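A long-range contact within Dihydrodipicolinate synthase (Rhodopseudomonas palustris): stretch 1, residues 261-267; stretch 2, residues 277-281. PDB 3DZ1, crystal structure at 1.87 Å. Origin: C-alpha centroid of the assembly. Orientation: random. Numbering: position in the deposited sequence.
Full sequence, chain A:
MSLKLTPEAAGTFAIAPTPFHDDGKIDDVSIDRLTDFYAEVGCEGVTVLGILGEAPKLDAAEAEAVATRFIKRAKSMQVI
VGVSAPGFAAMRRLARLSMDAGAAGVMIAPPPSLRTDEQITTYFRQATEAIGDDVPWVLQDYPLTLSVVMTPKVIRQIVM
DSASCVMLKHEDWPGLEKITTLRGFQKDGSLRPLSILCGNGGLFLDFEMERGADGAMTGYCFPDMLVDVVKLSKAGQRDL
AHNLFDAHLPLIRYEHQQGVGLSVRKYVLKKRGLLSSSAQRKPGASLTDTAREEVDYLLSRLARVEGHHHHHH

Stretch 1 (261-267) GLSVRKY
Stretch 2 (277-281) SSAQR

A helix can hold an irregular segment with one long side chain that reaches the loop's backbone, and receive a polar side chain from the loop in return. Residues 261-267 and 277-281 of this dihydrodipicolinate synthase illustrate the principle, burying 294 Å² between them, both sides summed.

Stretch 1 lies within a longer helix, with phi/psi near -63/-43 and backbone hydrogen bonds from Arg265 N to Gly261 O (3.0 Å), Lys266 N to Leu262 O (3.0 Å) and Tyr267 N to Ser263 O (3.1 Å). Stretch 2 forms no regular structure. Ser277 is extended (-136/149), Ser278 turns at -95/9, and Ala279 (-59/147), Gln280 (-125/165) and Arg281 (-94/158) extend again. The chains come closest in register at Lys266 and Ser278, whose CA atoms are 4.7 Å apart; from there the loop runs past the helix so that Gln280 lies beside Leu262 and Ser263, one turn earlier.

Lys266 is the principal reach from the helix. Its CA-to-CB bond points toward the loop, and after chi1 of -75° (m) the remaining torsions are all t (-167°, 163°, -174°). This nearly straight chain carries the ammonium along the loop to Ala279, where Lys266 NZ donates a hydrogen bond to Ala279 O at 2.7 Å. The protonated amine is a strong donor and the backbone carbonyl a good acceptor, so the short distance is what this pairing favours. The methylenes pack on the way: Lys266 CB lies 4.0 Å from Ser278 CB, and Lys266 CD is 4.0 Å from Gln280 CG.

Gln280 answers from the loop. Its CA-to-CB bond points toward the helix, and chi1 of -49° (m) with chi2 of 171° (t) extends the chain, while chi3 of -159° sets the amide plane. Gln280 OE1 comes 2.8 Å from Ser263 OG, whose own chi1 is m (-65°); whether the serine proton goes to this oxygen is not settled. The other end of the amide meets a nonpolar neighbour, with Gln280 NE2 3.5 Å from Leu262 CD2. Leu262, in the common t,p rotamer (-178°, 60°), also directs its CA-to-CB bond toward the loop.

The turn is steadied from within: Ser277, with chi1 at 171° (t), accepts a hydrogen bond at OG from Ala279 N (3.0 Å, 157°). Ser278, chi1 59° (p), places its CB 4.0 Å from Tyr267 N. Tyr267 (t, 170°; chi2 68°) and Val264 (t, 174°) direct their CA-to-CB bonds away from the loop.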

# COMPACT_ATOMS: atom_id res chain seq x y z
N GLY A 261 13.62 15.38 -7.49
CA GLY A 261 14.27 15.01 -8.73
C GLY A 261 13.97 15.88 -9.93
O GLY A 261 14.88 16.30 -10.64
N LEU A 262 12.69 16.16 -10.17
CA LEU A 262 12.30 16.99 -11.30
C LEU A 262 12.83 18.41 -11.13
O LEU A 262 13.25 19.05 -12.09
CB LEU A 262 10.77 17.03 -11.43
CG LEU A 262 10.23 17.84 -12.61
CD1 LEU A 262 10.76 17.28 -13.92
CD2 LEU A 262 8.71 17.80 -12.58
N SER A 263 12.80 18.90 -9.89
CA SER A 263 13.29 20.24 -9.59
C SER A 263 14.78 20.32 -9.87
O SER A 263 15.27 21.34 -10.36
CB SER A 263 13.03 20.60 -8.13
OG SER A 263 11.64 20.66 -7.89
N VAL A 264 15.51 19.25 -9.57
CA VAL A 264 16.94 19.22 -9.80
C VAL A 264 17.22 19.22 -11.30
O VAL A 264 18.05 19.99 -11.79
CB VAL A 264 17.61 17.99 -9.15
CG1 VAL A 264 19.08 17.92 -9.54
CG2 VAL A 264 17.48 18.07 -7.64
N ARG A 265 16.52 18.36 -12.03
CA ARG A 265 16.67 18.24 -13.48
C ARG A 265 16.43 19.56 -14.19
O ARG A 265 17.26 20.02 -14.97
CB ARG A 265 15.68 17.24 -14.07
CG ARG A 265 15.92 15.79 -13.72
CD ARG A 265 14.82 14.93 -14.33
NE ARG A 265 14.97 13.52 -14.00
CZ ARG A 265 14.92 13.02 -12.77
NH1 ARG A 265 14.72 13.82 -11.74
NH2 ARG A 265 15.06 11.72 -12.57
N LYS A 266 15.27 20.15 -13.94
CA LYS A 266 14.92 21.41 -14.59
C LYS A 266 15.84 22.56 -14.21
O LYS A 266 16.13 23.42 -15.04
CB LYS A 266 13.45 21.75 -14.31
CG LYS A 266 12.48 20.89 -15.12
CD LYS A 266 11.06 21.43 -15.08
CE LYS A 266 10.22 20.84 -16.20
NZ LYS A 266 8.87 21.45 -16.27
N TYR A 267 16.30 22.56 -12.97
CA TYR A 267 17.21 23.60 -12.51
C TYR A 267 18.51 23.52 -13.32
O TYR A 267 19.01 24.53 -13.82
CB TYR A 267 17.52 23.42 -11.02
CG TYR A 267 18.64 24.29 -10.51
CD1 TYR A 267 18.50 25.67 -10.41
CD2 TYR A 267 19.87 23.73 -10.13
CE1 TYR A 267 19.54 26.48 -9.96
CE2 TYR A 267 20.92 24.53 -9.68
CZ TYR A 267 20.75 25.90 -9.59
OH TYR A 267 21.78 26.69 -9.16
N SER A 277 12.98 28.39 -18.59
CA SER A 277 12.53 28.40 -17.21
C SER A 277 12.56 26.99 -16.63
O SER A 277 12.36 26.01 -17.35
CB SER A 277 11.10 28.95 -17.12
OG SER A 277 10.58 28.78 -15.81
N SER A 278 12.79 26.91 -15.32
CA SER A 278 12.85 25.63 -14.63
C SER A 278 11.49 25.30 -14.02
O SER A 278 11.35 24.35 -13.26
CB SER A 278 13.90 25.68 -13.52
OG SER A 278 13.60 26.71 -12.59
N ALA A 279 10.49 26.10 -14.37
CA ALA A 279 9.14 25.93 -13.84
C ALA A 279 8.47 24.59 -14.11
O ALA A 279 8.69 23.94 -15.14
CB ALA A 279 8.25 27.06 -14.37
N GLN A 280 7.64 24.17 -13.15
CA GLN A 280 6.85 22.95 -13.24
C GLN A 280 5.43 23.43 -13.00
O GLN A 280 5.22 24.55 -12.53
CB GLN A 280 7.20 21.97 -12.12
CG GLN A 280 8.66 21.69 -11.91
CD GLN A 280 8.89 20.89 -10.64
OE1 GLN A 280 9.99 20.88 -10.10
NE2 GLN A 280 7.85 20.20 -10.17
N ARG A 281 4.45 22.59 -13.31
CA ARG A 281 3.06 22.95 -13.07
C ARG A 281 2.69 22.38 -11.71
O ARG A 281 3.33 21.45 -11.22
CB ARG A 281 2.16 22.35 -14.14
CG ARG A 281 2.21 23.06 -15.48
CD ARG A 281 1.08 22.58 -16.37
NE ARG A 281 0.97 23.37 -17.59
CZ ARG A 281 0.04 23.18 -18.51
NH1 ARG A 281 -0.87 22.23 -18.35
NH2 ARG A 281 0.01 23.95 -19.59